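Local coordinates for protein orotidine 5'-phosphate decarboxylase (Streptomyces avermitilis, PDB 3V75) that probably catalyses the decarboxylation of orotidine 5'-phosphate to UMP, the final step of de novo UMP biosynthesis, at residues 41-46 / 77-82; 81-86 / 113-118; 217-222 / 237-242; 232-237 / 261-266. All coordinates share one frame; numbering follows the deposited sequence.

Interaction 1: residues 41-46 / 77-82; sequences LCVGID and EHVAVF
In Ile-45, CG1 lies anti to the carbonyl carbon (chi1 -53°) and CD1 continues the chain fully extended, which carries this methyl over one face of the Phe-82 ring, 4.2 Å from the ring centroid, in a CH-pi contact. The ring's CG lies beside the backbone N of Phe-82 (chi1 -75°), an orientation that sets the CD1 edge against the carbonyl oxygen of Val-43, in the ring plane and 3.5 Å from Phe-82 CD1. CG2 of Val-79 approaches the opposite face, although Val-79 has two modelled conformers, so that contact is less certain.

The backbones run parallel, pairing Cys-42 with Val-81 and Val-43 with Phe-82. Val-43 N donates to Val-81 O at 2.9 Å, whereas the bond from Val-81 N to Leu-41 O is weak at 3.4 Å. On the face of the sheet away from the ring, Cys-42 SG packs on Val-81 CG1 at 3.6 Å.

These are the first two strands of the TIM barrel, joined by a beta-alpha-beta crossover; helix 61-75 covers the Phe-82 side through Val-71 and Leu-75. Cutting Ile-45 back to alanine removes CG1 and CD1 and would probably leave that ring face without its cover, with a gap beside it. With apolar groups on both faces, the pair is held by backbone hydrogen bonds and by dispersion rather than by charge.

Interaction 2: residues 81-86 / 113-118; sequences VFKPQS and LVVMDA
Leu-113 O accepts from Phe-82 N at 2.8 Å, opening the parallel pairing of the barrel's second and third strands, which cross at -24°. Val-114 turns to the outer face, where its CG1 meets Pro-84 CD at 3.7 Å under helix 93-109. Val-115 N donates to Phe-82 O at 2.9 Å, and Val-115 CG2 packs inward on Val-81 CG1 at 3.6 Å. The Met-116 side chain (selenomethionine) starts out pointing away; its SE touches Pro-84 CG and Ser-86 CB loosely. Asp-117 N binds Pro-84 O, and Asp-117 O takes Ser-86 N. The Asp-117 carboxylate uses the anti lone pair of OD2 for a salt bridge to Lys-83 NZ at 2.7 Å, the lysine chain curling round (chi3 76°, chi4 66°). Gln-85 OE1 caps Ala-87 N, while Gln-85 NE2 donates to a water 2.8 Å away that bonds weakly to Asp-117 OD2. Ala-118 CB meets Ser-86 CB.

With an alanine at Lys-83, Asp-117 OD2 would probably lose its charged mate, leaving the carboxylate held mainly through OD1. OD1 forms a salt bridge with Lys-119, the predicted proton donor, and a hydrogen bond with Thr-147; this run of alternating charges is consistent with the Lys-Asp-Lys-Asp array of OMP decarboxylase active sites.

Interaction 3: residues 217-222 / 237-242; sequences FGAVVG and GPLLAP
Two hydrogens converge on the carbonyl oxygen of Ala-219: the N-H of Leu-240, with Leu-240 N 2.8 Å from Ala-219 O, and the CA-H of Leu-239, whose CA is 3.3 Å from the same oxygen. Ala-219 N in turn donates to Pro-238 O at 3.0 Å, and Val-221 N reaches Leu-240 O from a position tilted 22° out of the carbonyl plane. Pro-238 O also lies just 2.9 Å from Gly-218 CA, an approach that leaves no room for a beta carbon on the glycine. The proline ring settles alongside, its CD and CG against the same CA.

This is the parallel pairing of the sixth and seventh strands of the TIM barrel, whose axes diverge by 27°; the 14 residues between the two segments contain no helix. Toward the barrel interior, Val-220 and Leu-240 lie side by side and point the same way. With CG anti to N (chi1 173°) the Leu-240 side chain runs beside Val-220, and its CD2 lies 4.0 Å from Val-220 CG2, while the Pro-242 ring crosses the Val-220 side chain at about a right angle, its CD against CG1. The Val-220 side chain is about 6 Å from that of Lys-119, the predicted proton donor. On the outer face, Leu-239 CD2 runs beside Val-221 CG2 at 4.2 Å, and helix 196-207 covers Ala-219 through Leu-201 and Leu-204.

Interaction 4: residues 232-237 / 261-266; sequences DLDING and AVRNVV
A water-bridged junction at the entry to the last two barrel strands joins the turn around Leu-233 and Gly-237 to Asn-264, the final residue of a 3-10 segment. Water 2 donates to Leu-233 O and to Gly-237 O, each at 2.8 Å, and accepts from Asn-264 ND2 at 3.0 Å, so one molecule links three protein groups. The other N-H of the same amide goes to water 3, which donates to Asn-236 OD1 at 2.9 Å. With CG anti to the carbonyl carbon (chi1 -67°), the Asn-264 amide is directed at the turn, ND2 toward both waters, while CB rests 3.6 Å from Gly-237 O. The dry part of the contact is small: Leu-233 CB on Ala-261 CB at 3.9 Å. An Asx turn, with Asp-232 OD1 accepting from Asp-234 N at 3.0 Å, shapes the start of the loop.

Asn-236 ND2 binds the carbonyls of Asn-208 and Glu-211, tying the turn to the region after helix 196-207. Leu-233 reaches Leu-201 of that helix, Phe-258 of helix 254-258 and Leu-239 of strand 239-241, packing between these elements, and Asn-264 pairs through its backbone with Leu-239 as strand 265-269 begins.

Interactions 1, 2 and 3 are buried pairings of neighbouring parallel strands in one closed barrel, whereas interaction 4 is a partly exposed loop contact at its rim. Interactions 1 and 2 share strand 81-84, which bonds to a neighbour along each edge; 3 and 4 share Gly-237 and meet again where Leu-239 pairs with Asn-264 and Val-266. Packing of Cys-42 on Val-266 links 1 with 4, and Lys-83 on Leu-240 brings 2 and 3 together across the interior. Chemistry follows place: apolar and aromatic in 1, aliphatic in 3, a salt bridge beside the predicted active site in 2, and water-mediated amide bonding in 4.

Interaction 1: residues 41-46 / 77-82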
loop_
_atom_site.group_PDB
_atom_site.type_symbol
_atom_site.label_atom_id
_atom_site.label_comp_id
_atom_site.label_asym_id
_atom_site.label_seq_id
_atom_site.Cartn_x
_atom_site.Cartn_y
_atom_site.Cartn_z
ATOM N N LEU A 41 5.969 -24.483 -3.173
ATOM C CA LEU A 41 6.497 -23.418 -3.992
ATOM C C LEU A 41 5.420 -22.386 -4.299
ATOM O O LEU A 41 4.277 -22.742 -4.615
ATOM C CB LEU A 41 7.028 -23.988 -5.315
ATOM C CG LEU A 41 7.689 -22.960 -6.269
ATOM C CD1 LEU A 41 8.921 -22.428 -5.620
ATOM C CD2 LEU A 41 7.998 -23.570 -7.643
ATOM N N CYS A 42 5.815 -21.115 -4.231
ATOM C CA CYS A 42 5.015 -19.998 -4.713
ATOM C C CYS A 42 5.818 -19.325 -5.819
ATOM O O CYS A 42 7.009 -19.055 -5.639
ATOM C CB CYS A 42 4.820 -19.000 -3.558
ATOM S SG CYS A 42 3.914 -17.521 -4.009
ATOM N N VAL A 43 5.185 -19.068 -6.956
ATOM C CA VAL A 43 5.877 -18.430 -8.076
ATOM C C VAL A 43 5.366 -17.015 -8.218
ATOM O O VAL A 43 4.142 -16.793 -8.307
ATOM C CB VAL A 43 5.682 -19.224 -9.397
ATOM C CG1 VAL A 43 6.303 -18.462 -10.579
ATOM C CG2 VAL A 43 6.297 -20.616 -9.278
ATOM N N GLY A 44 6.262 -16.040 -8.235
ATOM C CA GLY A 44 5.842 -14.658 -8.419
ATOM C C GLY A 44 5.283 -14.458 -9.815
ATOM O O GLY A 44 5.691 -15.125 -10.787
ATOM N N ILE A 45 4.328 -13.539 -9.958
ATOM C CA ILE A 45 3.957 -13.089 -11.298
ATOM C C ILE A 45 4.405 -11.630 -11.317
ATOM O O ILE A 45 3.721 -10.726 -10.766
ATOM C CB ILE A 45 2.461 -13.225 -11.583
ATOM C CG1 ILE A 45 1.989 -14.651 -11.301
ATOM C CG2 ILE A 45 2.146 -12.822 -13.035
ATOM C CD1 ILE A 45 0.488 -14.915 -11.630
ATOM N N ASP A 46 5.583 -11.400 -11.915
ATOM C CA ASP A 46 6.330 -10.160 -11.751
ATOM C C ASP A 46 6.668 -9.534 -13.100
ATOM O O ASP A 46 7.824 -9.604 -13.548
ATOM C CB ASP A 46 7.648 -10.449 -11.007
ATOM C CG ASP A 46 7.419 -10.926 -9.610
ATOM O OD1 ASP A 46 6.569 -10.358 -8.907
ATOM O OD2 ASP A 46 8.062 -11.912 -9.190
ATOM N N GLU A 77 -1.840 -25.010 -13.423
ATOM C CA GLU A 77 -2.246 -26.326 -12.936
ATOM C C GLU A 77 -1.176 -27.031 -12.120
ATOM O O GLU A 77 -1.434 -28.112 -11.563
ATOM C CB GLU A 77 -2.693 -27.215 -14.090
ATOM C CG GLU A 77 -3.957 -26.641 -14.763
ATOM C CD GLU A 77 -4.586 -27.591 -15.802
ATOM O OE1 GLU A 77 -4.115 -28.762 -15.944
ATOM O OE2 GLU A 77 -5.544 -27.149 -16.483
ATOM N N HIS A 78 0.017 -26.432 -12.041
ATOM C CA HIS A 78 1.188 -27.147 -11.535
ATOM C C HIS A 78 1.767 -26.594 -10.286
ATOM O O HIS A 78 2.420 -27.313 -9.538
ATOM C CB HIS A 78 2.247 -27.247 -12.638
ATOM C CG HIS A 78 1.668 -27.822 -13.888
ATOM N ND1 HIS A 78 1.190 -29.121 -13.946
ATOM C CD2 HIS A 78 1.374 -27.259 -15.084
ATOM C CE1 HIS A 78 0.651 -29.339 -15.138
ATOM N NE2 HIS A 78 0.747 -28.227 -15.850
ATOM N N VAL A 79 1.512 -25.331 -10.004
ATOM C CA VAL A 79 2.130 -24.723 -8.816
ATOM C C VAL A 79 1.129 -24.515 -7.709
ATOM O O VAL A 79 -0.063 -24.264 -7.970
ATOM C CB VAL A 79 2.850 -23.344 -9.075
ATOM C CG1 VAL A 79 3.962 -23.487 -10.144
ATOM C CG2 VAL A 79 1.847 -22.260 -9.434
ATOM N N ALA A 80 1.607 -24.677 -6.477
ATOM C CA ALA A 80 0.731 -24.526 -5.309
ATOM C C ALA A 80 0.167 -23.105 -5.207
ATOM O O ALA A 80 -1.031 -22.925 -4.940
ATOM C CB ALA A 80 1.450 -24.893 -4.023
ATOM N N VAL A 81 1.020 -22.103 -5.403
ATOM C CA VAL A 81 0.656 -20.719 -5.119
ATOM C C VAL A 81 1.289 -19.814 -6.166
ATOM O O VAL A 81 2.432 -20.063 -6.600
ATOM C CB VAL A 81 1.208 -20.282 -3.727
ATOM C CG1 VAL A 81 0.640 -18.921 -3.287
ATOM C CG2 VAL A 81 0.936 -21.345 -2.667
ATOM N N PHE A 82 0.580 -18.760 -6.567
ATOM C CA PHE A 82 1.188 -17.637 -7.298
ATOM C C PHE A 82 1.167 -16.389 -6.461
ATOM O O PHE A 82 0.254 -16.214 -5.632
ATOM C CB PHE A 82 0.368 -17.266 -8.523
ATOM C CG PHE A 82 0.503 -18.212 -9.677
ATOM C CD1 PHE A 82 1.734 -18.356 -10.345
ATOM C CD2 PHE A 82 -0.606 -18.882 -10.171
ATOM C CE1 PHE A 82 1.839 -19.188 -11.466
ATOM C CE2 PHE A 82 -0.515 -19.698 -11.303
ATOM C CZ PHE A 82 0.719 -19.873 -11.940
#

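Interaction 2: residues 81-86 / 113-118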
loop_
_atom_site.group_PDB
_atom_site.type_symbol
_atom_site.label_atom_id
_atom_site.label_comp_id
_atom_site.label_asym_id
_atom_site.label_seq_id
_atom_site.Cartn_x
_atom_site.Cartn_y
_atom_site.Cartn_z
ATOM N N VAL A 81 1.020 -22.103 -5.403
ATOM C CA VAL A 81 0.656 -20.719 -5.119
ATOM C C VAL A 81 1.289 -19.814 -6.166
ATOM O O VAL A 81 2.432 -20.063 -6.600
ATOM C CB VAL A 81 1.208 -20.282 -3.727
ATOM C CG1 VAL A 81 0.640 -18.921 -3.287
ATOM C CG2 VAL A 81 0.936 -21.345 -2.667
ATOM N N PHE A 82 0.580 -18.760 -6.567
ATOM C CA PHE A 82 1.188 -17.637 -7.298
ATOM C C PHE A 82 1.167 -16.389 -6.461
ATOM O O PHE A 82 0.254 -16.214 -5.632
ATOM C CB PHE A 82 0.368 -17.266 -8.523
ATOM C CG PHE A 82 0.503 -18.212 -9.677
ATOM C CD1 PHE A 82 1.734 -18.356 -10.345
ATOM C CD2 PHE A 82 -0.606 -18.882 -10.171
ATOM C CE1 PHE A 82 1.839 -19.188 -11.466
ATOM C CE2 PHE A 82 -0.515 -19.698 -11.303
ATOM C CZ PHE A 82 0.719 -19.873 -11.940
ATOM N N LYS A 83 2.108 -15.482 -6.705
ATOM C CA LYS A 83 2.111 -14.190 -6.021
ATOM C C LYS A 83 2.271 -13.076 -7.038
ATOM O O LYS A 83 3.387 -12.675 -7.362
ATOM C CB LYS A 83 3.210 -14.138 -4.960
ATOM C CG LYS A 83 3.210 -12.823 -4.150
ATOM C CD LYS A 83 4.167 -12.860 -2.974
ATOM C CE LYS A 83 5.634 -12.699 -3.378
ATOM N NZ LYS A 83 5.964 -11.362 -3.954
ATOM N N PRO A 84 1.159 -12.569 -7.582
ATOM C CA PRO A 84 1.298 -11.380 -8.429
ATOM C C PRO A 84 1.732 -10.194 -7.595
ATOM O O PRO A 84 1.249 -10.026 -6.473
ATOM C CB PRO A 84 -0.120 -11.136 -8.966
ATOM C CG PRO A 84 -1.010 -11.874 -7.998
ATOM C CD PRO A 84 -0.233 -13.024 -7.448
ATOM N N GLN A 85 2.614 -9.364 -8.147
ATOM C CA GLN A 85 3.019 -8.116 -7.498
ATOM C C GLN A 85 2.222 -6.987 -8.137
ATOM O O GLN A 85 2.441 -6.620 -9.278
ATOM C CB GLN A 85 4.539 -7.886 -7.637
ATOM C CG GLN A 85 5.035 -6.509 -7.225
ATOM C CD GLN A 85 4.461 -6.070 -5.895
ATOM O OE1 GLN A 85 3.631 -5.130 -5.847
ATOM N NE2 GLN A 85 4.869 -6.731 -4.817
ATOM N N SER A 86 1.287 -6.443 -7.351
ATOM C CA SER A 86 0.338 -5.449 -7.833
ATOM C C SER A 86 1.021 -4.261 -8.515
ATOM O O SER A 86 0.497 -3.746 -9.505
ATOM C CB SER A 86 -0.501 -4.945 -6.649
ATOM O OG SER A 86 -1.558 -4.137 -7.117
ATOM N N LEU A 113 -3.447 -21.327 -5.613
ATOM C CA LEU A 113 -3.780 -20.282 -4.651
ATOM C C LEU A 113 -3.131 -19.009 -5.127
ATOM O O LEU A 113 -2.068 -19.051 -5.752
ATOM C CB LEU A 113 -3.260 -20.660 -3.262
ATOM C CG LEU A 113 -3.929 -21.928 -2.708
ATOM C CD1 LEU A 113 -3.320 -22.286 -1.364
ATOM C CD2 LEU A 113 -5.430 -21.704 -2.528
ATOM N N VAL A 114 -3.732 -17.868 -4.819
ATOM C CA VAL A 114 -3.159 -16.574 -5.180
ATOM C C VAL A 114 -2.964 -15.702 -3.947
ATOM O O VAL A 114 -3.925 -15.408 -3.221
ATOM C CB VAL A 114 -4.046 -15.839 -6.202
ATOM C CG1 VAL A 114 -3.532 -14.402 -6.456
ATOM C CG2 VAL A 114 -4.081 -16.642 -7.524
ATOM N N VAL A 115 -1.722 -15.292 -3.735
ATOM C CA VAL A 115 -1.378 -14.331 -2.717
ATOM C C VAL A 115 -1.195 -13.008 -3.419
ATOM O O VAL A 115 -0.250 -12.831 -4.207
ATOM C CB VAL A 115 -0.063 -14.725 -2.003
ATOM C CG1 VAL A 115 0.375 -13.608 -1.042
ATOM C CG2 VAL A 115 -0.259 -16.045 -1.297
HETATM N N MSE A 116 -2.088 -12.057 -3.146
HETATM C CA MSE A 116 -1.984 -10.749 -3.769
HETATM C C MSE A 116 -0.902 -9.952 -3.032
HETATM O O MSE A 116 -1.079 -9.577 -1.851
HETATM C CB MSE A 116 -3.318 -10.027 -3.709
HETATM C CG MSE A 116 -3.215 -8.582 -4.171
HETATM SE SE MSE A 116 -2.859 -8.420 -6.098
HETATM C CE MSE A 116 -4.476 -9.255 -6.721
ATOM N N ASP A 117 0.225 -9.669 -3.689
ATOM C CA ASP A 117 1.251 -8.870 -3.030
ATOM C C ASP A 117 1.041 -7.400 -3.368
ATOM O O ASP A 117 1.500 -6.875 -4.405
ATOM C CB ASP A 117 2.664 -9.347 -3.401
ATOM C CG ASP A 117 3.700 -8.834 -2.471
ATOM O OD1 ASP A 117 3.407 -7.896 -1.666
ATOM O OD2 ASP A 117 4.852 -9.342 -2.486
ATOM N N ALA A 118 0.290 -6.746 -2.483
ATOM C CA ALA A 118 -0.101 -5.349 -2.668
ATOM C C ALA A 118 0.329 -4.474 -1.476
ATOM O O ALA A 118 0.251 -3.229 -1.536
ATOM C CB ALA A 118 -1.605 -5.270 -2.881
HETATM O O HOH W 1 7.187 -8.384 -4.877
#

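Interaction 3: residues 217-222 / 237-242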
loop_
_atom_site.group_PDB
_atom_site.type_symbol
_atom_site.label_atom_id
_atom_site.label_comp_id
_atom_site.label_asym_id
_atom_site.label_seq_id
_atom_site.Cartn_x
_atom_site.Cartn_y
_atom_site.Cartn_z
ATOM N N PHE A 217 -3.040 -16.603 9.257
ATOM C CA PHE A 217 -2.423 -15.284 9.381
ATOM C C PHE A 217 -0.918 -15.427 9.468
ATOM O O PHE A 217 -0.376 -15.905 10.458
ATOM C CB PHE A 217 -3.106 -14.501 10.527
ATOM C CG PHE A 217 -4.583 -14.360 10.270
ATOM C CD1 PHE A 217 -5.035 -13.446 9.327
ATOM C CD2 PHE A 217 -5.490 -15.245 10.821
ATOM C CE1 PHE A 217 -6.409 -13.373 8.986
ATOM C CE2 PHE A 217 -6.863 -15.165 10.494
ATOM C CZ PHE A 217 -7.302 -14.231 9.574
ATOM N N GLY A 218 -0.268 -15.051 8.372
ATOM C CA GLY A 218 1.164 -15.314 8.227
ATOM C C GLY A 218 1.973 -14.046 8.253
ATOM O O GLY A 218 1.436 -12.934 8.399
ATOM N N ALA A 219 3.294 -14.219 8.135
ATOM C CA ALA A 219 4.248 -13.111 8.129
ATOM C C ALA A 219 5.098 -13.175 6.859
ATOM O O ALA A 219 5.367 -14.270 6.351
ATOM C CB ALA A 219 5.191 -13.208 9.345
ATOM N N VAL A 220 5.560 -12.017 6.393
ATOM C CA VAL A 220 6.601 -11.969 5.373
ATOM C C VAL A 220 7.952 -11.945 6.115
ATOM O O VAL A 220 8.193 -11.068 6.959
ATOM C CB VAL A 220 6.460 -10.734 4.462
ATOM C CG1 VAL A 220 7.591 -10.755 3.405
ATOM C CG2 VAL A 220 5.052 -10.744 3.805
ATOM N N VAL A 221 8.802 -12.935 5.819
ATOM C CA VAL A 221 10.108 -13.106 6.476
ATOM C C VAL A 221 11.104 -13.458 5.381
ATOM O O VAL A 221 11.007 -14.536 4.764
ATOM C CB VAL A 221 10.069 -14.252 7.492
ATOM C CG1 VAL A 221 11.418 -14.409 8.208
ATOM C CG2 VAL A 221 8.984 -13.980 8.542
ATOM N N GLY A 222 12.026 -12.549 5.104
ATOM C CA GLY A 222 12.973 -12.731 4.011
ATOM C C GLY A 222 13.931 -13.893 4.235
ATOM O O GLY A 222 14.541 -14.005 5.317
ATOM N N GLY A 237 1.439 -20.077 11.661
ATOM C CA GLY A 237 0.946 -19.508 10.416
ATOM C C GLY A 237 2.040 -19.517 9.371
ATOM O O GLY A 237 3.217 -19.765 9.688
ATOM N N PRO A 238 1.657 -19.302 8.120
ATOM C CA PRO A 238 2.619 -19.453 7.017
ATOM C C PRO A 238 3.634 -18.304 7.007
ATOM O O PRO A 238 3.318 -17.149 7.415
ATOM C CB PRO A 238 1.740 -19.416 5.769
ATOM C CG PRO A 238 0.492 -18.626 6.197
ATOM C CD PRO A 238 0.288 -18.997 7.663
ATOM N N LEU A 239 4.849 -18.587 6.525
ATOM C CA LEU A 239 5.888 -17.559 6.453
ATOM C C LEU A 239 6.213 -17.371 4.974
ATOM O O LEU A 239 6.832 -18.255 4.359
ATOM C CB LEU A 239 7.131 -18.038 7.206
ATOM C CG LEU A 239 6.907 -18.446 8.668
ATOM C CD1 LEU A 239 8.188 -19.048 9.236
ATOM C CD2 LEU A 239 6.501 -17.210 9.500
ATOM N N LEU A 240 5.773 -16.270 4.386
ATOM C CA LEU A 240 6.042 -16.029 2.975
ATOM C C LEU A 240 7.477 -15.563 2.888
ATOM O O LEU A 240 7.862 -14.551 3.511
ATOM C CB LEU A 240 5.104 -14.968 2.430
ATOM C CG LEU A 240 5.342 -14.472 1.012
ATOM C CD1 LEU A 240 5.094 -15.618 0.015
ATOM C CD2 LEU A 240 4.419 -13.274 0.727
ATOM N N ALA A 241 8.291 -16.308 2.140
ATOM C CA ALA A 241 9.724 -16.058 2.147
ATOM C C ALA A 241 10.191 -15.675 0.763
ATOM O O ALA A 241 10.509 -16.548 -0.043
ATOM C CB ALA A 241 10.480 -17.282 2.661
ATOM N N PRO A 242 10.271 -14.379 0.479
ATOM C CA PRO A 242 10.871 -13.978 -0.796
ATOM C C PRO A 242 12.404 -14.226 -0.805
ATOM O O PRO A 242 13.093 -14.335 0.276
ATOM C CB PRO A 242 10.542 -12.484 -0.900
ATOM C CG PRO A 242 10.148 -12.050 0.476
ATOM C CD PRO A 242 9.858 -13.251 1.321
#

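Interaction 4: residues 232-237 / 261-266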
loop_
_atom_site.group_PDB
_atom_site.type_symbol
_atom_site.label_atom_id
_atom_site.label_comp_id
_atom_site.label_asym_id
_atom_site.label_seq_id
_atom_site.Cartn_x
_atom_site.Cartn_y
_atom_site.Cartn_z
ATOM N N ASP A 232 11.164 -15.709 17.199
ATOM C CA ASP A 232 10.322 -16.896 17.338
ATOM C C ASP A 232 9.369 -16.976 16.154
ATOM O O ASP A 232 8.349 -16.281 16.090
ATOM C CB ASP A 232 9.520 -16.819 18.641
ATOM C CG ASP A 232 8.716 -18.067 18.888
ATOM O OD1 ASP A 232 8.734 -18.998 18.051
ATOM O OD2 ASP A 232 8.028 -18.112 19.944
ATOM N N LEU A 233 9.730 -17.810 15.189
ATOM C CA LEU A 233 8.934 -17.949 13.972
ATOM C C LEU A 233 7.838 -19.018 14.109
ATOM O O LEU A 233 7.115 -19.275 13.129
ATOM C CB LEU A 233 9.859 -18.278 12.778
ATOM C CG LEU A 233 10.917 -17.219 12.500
ATOM C CD1 LEU A 233 11.790 -17.668 11.267
ATOM C CD2 LEU A 233 10.288 -15.869 12.265
ATOM N N ASP A 234 7.714 -19.620 15.296
ATOM C CA ASP A 234 6.698 -20.618 15.657
ATOM C C ASP A 234 5.375 -19.865 15.832
ATOM O O ASP A 234 4.936 -19.762 16.992
ATOM C CB ASP A 234 7.028 -21.262 17.034
ATOM C CG ASP A 234 6.177 -22.523 17.342
ATOM O OD1 ASP A 234 5.324 -22.871 16.513
ATOM O OD2 ASP A 234 6.380 -23.156 18.427
ATOM N N ILE A 235 4.767 -19.320 14.781
ATOM C CA ILE A 235 3.531 -18.525 14.923
ATOM C C ILE A 235 2.289 -19.288 14.494
ATOM O O ILE A 235 1.190 -18.723 14.455
ATOM C CB ILE A 235 3.625 -17.196 14.141
ATOM C CG1 ILE A 235 3.799 -17.452 12.645
ATOM C CG2 ILE A 235 4.777 -16.367 14.706
ATOM C CD1 ILE A 235 3.590 -16.225 11.757
ATOM N N ASN A 236 2.440 -20.574 14.199
ATOM C CA ASN A 236 1.320 -21.389 13.692
ATOM C C ASN A 236 0.630 -20.719 12.506
ATOM O O ASN A 236 -0.615 -20.781 12.336
ATOM C CB ASN A 236 0.301 -21.762 14.782
ATOM C CG ASN A 236 -0.680 -22.797 14.297
ATOM O OD1 ASN A 236 -0.299 -23.694 13.522
ATOM N ND2 ASN A 236 -1.950 -22.672 14.683
ATOM N N GLY A 237 1.439 -20.077 11.661
ATOM C CA GLY A 237 0.946 -19.508 10.416
ATOM C C GLY A 237 2.040 -19.517 9.371
ATOM O O GLY A 237 3.217 -19.765 9.688
ATOM N N ALA A 261 10.469 -24.182 11.849
ATOM C CA ALA A 261 9.425 -23.467 11.148
ATOM C C ALA A 261 9.469 -23.603 9.621
ATOM O O ALA A 261 8.565 -23.107 8.923
ATOM C CB ALA A 261 9.443 -21.987 11.527
ATOM N N VAL A 262 10.496 -24.269 9.071
ATOM C CA VAL A 262 10.577 -24.394 7.614
ATOM C C VAL A 262 9.351 -25.096 7.029
ATOM O O VAL A 262 9.005 -24.877 5.872
ATOM C CB VAL A 262 11.895 -25.136 7.162
ATOM C CG1 VAL A 262 11.814 -26.637 7.481
ATOM C CG2 VAL A 262 12.174 -24.853 5.693
ATOM N N ARG A 263 8.684 -25.929 7.839
ATOM C CA ARG A 263 7.510 -26.632 7.370
ATOM C C ARG A 263 6.353 -25.682 7.065
ATOM O O ARG A 263 5.435 -26.042 6.314
ATOM C CB ARG A 263 7.057 -27.650 8.428
ATOM C CG ARG A 263 6.639 -27.019 9.789
ATOM C CD ARG A 263 6.224 -28.155 10.831
ATOM N NE ARG A 263 5.588 -27.687 12.093
ATOM C CZ ARG A 263 6.094 -26.769 12.929
ATOM N NH1 ARG A 263 7.217 -26.123 12.622
ATOM N NH2 ARG A 263 5.463 -26.442 14.067
ATOM N N ASN A 264 6.408 -24.472 7.642
ATOM C CA ASN A 264 5.368 -23.458 7.428
ATOM C C ASN A 264 5.764 -22.383 6.427
ATOM O O ASN A 264 5.018 -21.429 6.217
ATOM C CB ASN A 264 5.019 -22.788 8.774
ATOM C CG ASN A 264 4.345 -23.744 9.738
ATOM O OD1 ASN A 264 3.901 -24.835 9.341
ATOM N ND2 ASN A 264 4.221 -23.333 11.008
ATOM N N VAL A 265 6.917 -22.532 5.775
ATOM C CA VAL A 265 7.384 -21.548 4.822
ATOM C C VAL A 265 6.678 -21.721 3.481
ATOM O O VAL A 265 6.536 -22.857 2.980
ATOM C CB VAL A 265 8.936 -21.634 4.643
ATOM C CG1 VAL A 265 9.404 -20.786 3.470
ATOM C CG2 VAL A 265 9.614 -21.195 5.919
ATOM N N VAL A 266 6.289 -20.589 2.895
ATOM C CA VAL A 266 5.816 -20.502 1.526
ATOM C C VAL A 266 6.976 -19.874 0.771
ATOM O O VAL A 266 7.170 -18.654 0.793
ATOM C CB VAL A 266 4.569 -19.579 1.420
ATOM C CG1 VAL A 266 4.116 -19.477 -0.038
ATOM C CG2 VAL A 266 3.458 -20.122 2.317
HETATM O O HOH W 2 5.131 -20.538 11.581
HETATM O O HOH W 3 2.360 -24.659 13.003
#